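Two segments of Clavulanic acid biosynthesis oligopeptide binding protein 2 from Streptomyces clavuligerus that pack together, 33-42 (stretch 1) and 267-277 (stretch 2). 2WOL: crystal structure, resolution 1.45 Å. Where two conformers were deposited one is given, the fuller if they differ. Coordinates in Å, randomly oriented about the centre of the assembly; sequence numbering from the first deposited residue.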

# COMPACT_ATOMS: atom_id res chain seq x y z
N GLY A 33 -8.31 8.34 -28.38
CA GLY A 33 -8.36 6.89 -28.28
C GLY A 33 -8.98 6.39 -26.99
O GLY A 33 -9.30 7.17 -26.09
N THR A 34 -9.17 5.08 -26.93
CA THR A 34 -9.74 4.43 -25.76
C THR A 34 -8.67 3.55 -25.12
O THR A 34 -8.11 2.67 -25.78
CB THR A 34 -10.97 3.59 -26.15
OG1 THR A 34 -11.98 4.45 -26.68
CG2 THR A 34 -11.53 2.84 -24.95
N LEU A 35 -8.39 3.81 -23.85
CA LEU A 35 -7.44 2.99 -23.10
C LEU A 35 -8.18 1.77 -22.56
O LEU A 35 -9.11 1.91 -21.76
CB LEU A 35 -6.79 3.78 -21.96
CG LEU A 35 -5.72 3.07 -21.12
CD1 LEU A 35 -4.47 2.71 -21.93
CD2 LEU A 35 -5.36 3.93 -19.92
N ARG A 36 -7.77 0.60 -23.02
CA ARG A 36 -8.43 -0.65 -22.66
C ARG A 36 -7.70 -1.32 -21.51
O ARG A 36 -6.59 -1.84 -21.68
CB ARG A 36 -8.53 -1.58 -23.87
CG ARG A 36 -9.42 -1.05 -24.99
CD ARG A 36 -9.29 -1.86 -26.27
NE ARG A 36 -9.52 -3.29 -26.05
CZ ARG A 36 -10.72 -3.88 -26.05
NH1 ARG A 36 -11.83 -3.18 -26.27
NH2 ARG A 36 -10.81 -5.19 -25.84
N LEU A 37 -8.32 -1.27 -20.34
CA LEU A 37 -7.75 -1.84 -19.12
C LEU A 37 -8.44 -3.14 -18.77
O LEU A 37 -9.56 -3.40 -19.20
CB LEU A 37 -7.86 -0.85 -17.95
CG LEU A 37 -7.20 0.52 -18.13
CD1 LEU A 37 -7.45 1.39 -16.91
CD2 LEU A 37 -5.71 0.38 -18.39
N VAL A 38 -7.76 -3.97 -17.98
CA VAL A 38 -8.35 -5.23 -17.54
C VAL A 38 -7.99 -5.51 -16.08
O VAL A 38 -6.96 -5.08 -15.58
CB VAL A 38 -7.94 -6.39 -18.50
CG1 VAL A 38 -6.43 -6.66 -18.46
CG2 VAL A 38 -8.76 -7.65 -18.22
N SER A 39 -8.90 -6.21 -15.39
CA SER A 39 -8.71 -6.61 -14.00
C SER A 39 -9.39 -7.95 -13.80
O SER A 39 -10.39 -8.26 -14.47
CB SER A 39 -9.32 -5.56 -13.06
OG SER A 39 -9.25 -5.98 -11.70
N SER A 40 -8.86 -8.75 -12.88
CA SER A 40 -9.49 -10.01 -12.52
C SER A 40 -10.58 -9.82 -11.47
O SER A 40 -11.39 -10.72 -11.24
CB SER A 40 -8.45 -11.02 -12.02
OG SER A 40 -8.04 -10.75 -10.69
N ALA A 41 -10.60 -8.64 -10.85
CA ALA A 41 -11.52 -8.32 -9.77
C ALA A 41 -12.22 -6.99 -10.01
O ALA A 41 -11.67 -6.10 -10.65
CB ALA A 41 -10.79 -8.30 -8.45
N ASP A 42 -13.45 -6.88 -9.51
CA ASP A 42 -14.18 -5.62 -9.53
C ASP A 42 -13.57 -4.66 -8.51
O ASP A 42 -12.87 -5.09 -7.58
CB ASP A 42 -15.66 -5.89 -9.19
CG ASP A 42 -16.61 -4.82 -9.73
OD1 ASP A 42 -16.16 -3.76 -10.21
OD2 ASP A 42 -17.83 -5.05 -9.66
N GLY A 267 -2.72 -8.58 -26.98
CA GLY A 267 -3.05 -7.21 -27.37
C GLY A 267 -4.53 -6.84 -27.33
O GLY A 267 -4.91 -5.76 -27.76
N GLU A 268 -5.36 -7.74 -26.79
CA GLU A 268 -6.80 -7.48 -26.66
C GLU A 268 -7.09 -6.44 -25.58
O GLU A 268 -8.12 -5.76 -25.61
CB GLU A 268 -7.56 -8.78 -26.39
CG GLU A 268 -7.53 -9.77 -27.56
CD GLU A 268 -7.90 -11.19 -27.16
OE1 GLU A 268 -8.83 -11.37 -26.34
OE2 GLU A 268 -7.26 -12.13 -27.66
N PHE A 269 -6.18 -6.35 -24.62
CA PHE A 269 -6.21 -5.29 -23.61
C PHE A 269 -4.86 -4.61 -23.62
O PHE A 269 -3.85 -5.22 -23.96
CB PHE A 269 -6.53 -5.87 -22.23
CG PHE A 269 -7.80 -6.65 -22.20
CD1 PHE A 269 -7.78 -8.04 -22.19
CD2 PHE A 269 -9.03 -6.00 -22.23
CE1 PHE A 269 -8.96 -8.77 -22.19
CE2 PHE A 269 -10.22 -6.72 -22.22
CZ PHE A 269 -10.18 -8.11 -22.20
N ASP A 270 -4.84 -3.34 -23.24
CA ASP A 270 -3.62 -2.55 -23.28
C ASP A 270 -2.74 -2.80 -22.07
O ASP A 270 -1.54 -3.03 -22.20
CB ASP A 270 -3.95 -1.07 -23.41
CG ASP A 270 -4.72 -0.75 -24.68
OD1 ASP A 270 -4.49 -1.42 -25.71
OD2 ASP A 270 -5.54 0.19 -24.65
N ILE A 271 -3.36 -2.74 -20.89
CA ILE A 271 -2.68 -2.78 -19.60
C ILE A 271 -3.56 -3.47 -18.56
O ILE A 271 -4.78 -3.31 -18.57
CB ILE A 271 -2.34 -1.34 -19.10
CG1 ILE A 271 -1.37 -0.62 -20.06
CG2 ILE A 271 -1.80 -1.35 -17.66
CD1 ILE A 271 0.06 -1.16 -20.07
N ASN A 272 -2.93 -4.25 -17.68
CA ASN A 272 -3.60 -4.81 -16.51
C ASN A 272 -3.66 -3.75 -15.41
O ASN A 272 -2.64 -3.42 -14.80
CB ASN A 272 -2.85 -6.06 -16.05
CG ASN A 272 -3.41 -6.64 -14.76
OD1 ASN A 272 -4.27 -6.06 -14.11
ND2 ASN A 272 -2.90 -7.81 -14.38
N LEU A 273 -4.85 -3.22 -15.16
CA LEU A 273 -5.06 -2.20 -14.13
C LEU A 273 -4.85 -2.73 -12.72
O LEU A 273 -4.25 -2.07 -11.88
CB LEU A 273 -6.46 -1.58 -14.25
CG LEU A 273 -6.93 -0.70 -13.08
CD1 LEU A 273 -6.07 0.55 -12.93
CD2 LEU A 273 -8.40 -0.33 -13.25
N GLU A 274 -5.36 -3.93 -12.47
CA GLU A 274 -5.28 -4.54 -11.14
C GLU A 274 -3.83 -4.66 -10.69
O GLU A 274 -3.50 -4.46 -9.52
CB GLU A 274 -5.97 -5.90 -11.14
CG GLU A 274 -6.17 -6.47 -9.76
CD GLU A 274 -6.68 -7.89 -9.78
OE1 GLU A 274 -6.61 -8.54 -10.84
OE2 GLU A 274 -7.15 -8.34 -8.72
N GLY A 275 -2.96 -5.00 -11.64
CA GLY A 275 -1.52 -4.93 -11.45
C GLY A 275 -0.89 -5.94 -10.51
O GLY A 275 0.14 -5.65 -9.90
N ARG A 276 -1.49 -7.12 -10.39
CA ARG A 276 -0.91 -8.17 -9.55
C ARG A 276 0.26 -8.88 -10.23
O ARG A 276 0.85 -9.81 -9.68
CB ARG A 276 -1.96 -9.20 -9.14
CG ARG A 276 -3.01 -8.72 -8.15
CD ARG A 276 -3.68 -9.95 -7.55
NE ARG A 276 -5.13 -9.83 -7.44
CZ ARG A 276 -5.99 -10.84 -7.61
NH1 ARG A 276 -5.54 -12.05 -7.92
NH2 ARG A 276 -7.29 -10.64 -7.48
N GLY A 277 0.60 -8.43 -11.44
CA GLY A 277 1.72 -8.98 -12.19
C GLY A 277 1.31 -10.16 -13.06
O GLY A 277 0.17 -10.62 -12.99
O HOH W 1 -6.59 0.75 -27.08

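Although the residues that touch are at least 231 apart in sequence, the two stretches run side by side as a short parallel pairing, L37 level with I271 and V38 with N272, and together bury 741 Å² of surface. The backbone bonds follow the parallel pattern, in which one strand's alternate residues serve both directions. R36 O accepts from D270 N at 2.8 Å and, weakly, from I271 N at 3.4 Å; V38 N then donates to I271 O at 3.1 Å, and V38 O accepts from L273 N at 2.8 Å.

V38 covers the most surface, and its side chain lies on the same face of the sheet as that of N272. Its CB sits over one face of the F269 ring, 4.0 Å from the ring centroid and 21° off the normal, a CH-pi contact. A compact, beta-branched residue suits this place: valine favours extended backbone angles and sets a purely apolar surface against the aromatic ring. On the other face, L37 meets two hydrophobic side chains of stretch 2, with its CD2 3.8 Å from CB of I271 and its CB 4.0 Å from CB of L273.

R36, nearly as large in its contact, is bound at both its backbone and its tip. Its N donates to OD2 of D270 at 2.8 Å, nearly straight at 169°, so the aspartate carboxylate supplies an acceptor just before the strand of stretch 2 begins. The same OD2 takes a 2.7 Å bond from water 1, which also donates to T34 O at 2.8 Å and so extends the link two residues back along stretch 1, to T34. The long arginine side chain reaches back to the E268 carbonyl, which lies at the edge of the guanidinium near its plane and accepts from both R36 NE, at 2.9 Å, and R36 NH2, at 2.8 Å. Arginine suits this exposed site because its flexible chain ends in a planar group with several N-H donors, two of which can converge on one oxygen.

Beyond the paired strands, E274 holds the other end of the contact. Its OE1 accepts from both S40 N at 3.0 Å and S40 OG at 2.6 Å; serine's short side chain lets hydroxyl and amide address the same oxygen. The second carboxylate oxygen, OE2, forms a 2.6 Å salt bridge with NH2 of R276, so a single glutamate joins the serine across the interface to an arginine within its own stretch. S39 OG bonds within its own stretch, donating to A41 O at 2.6 Å.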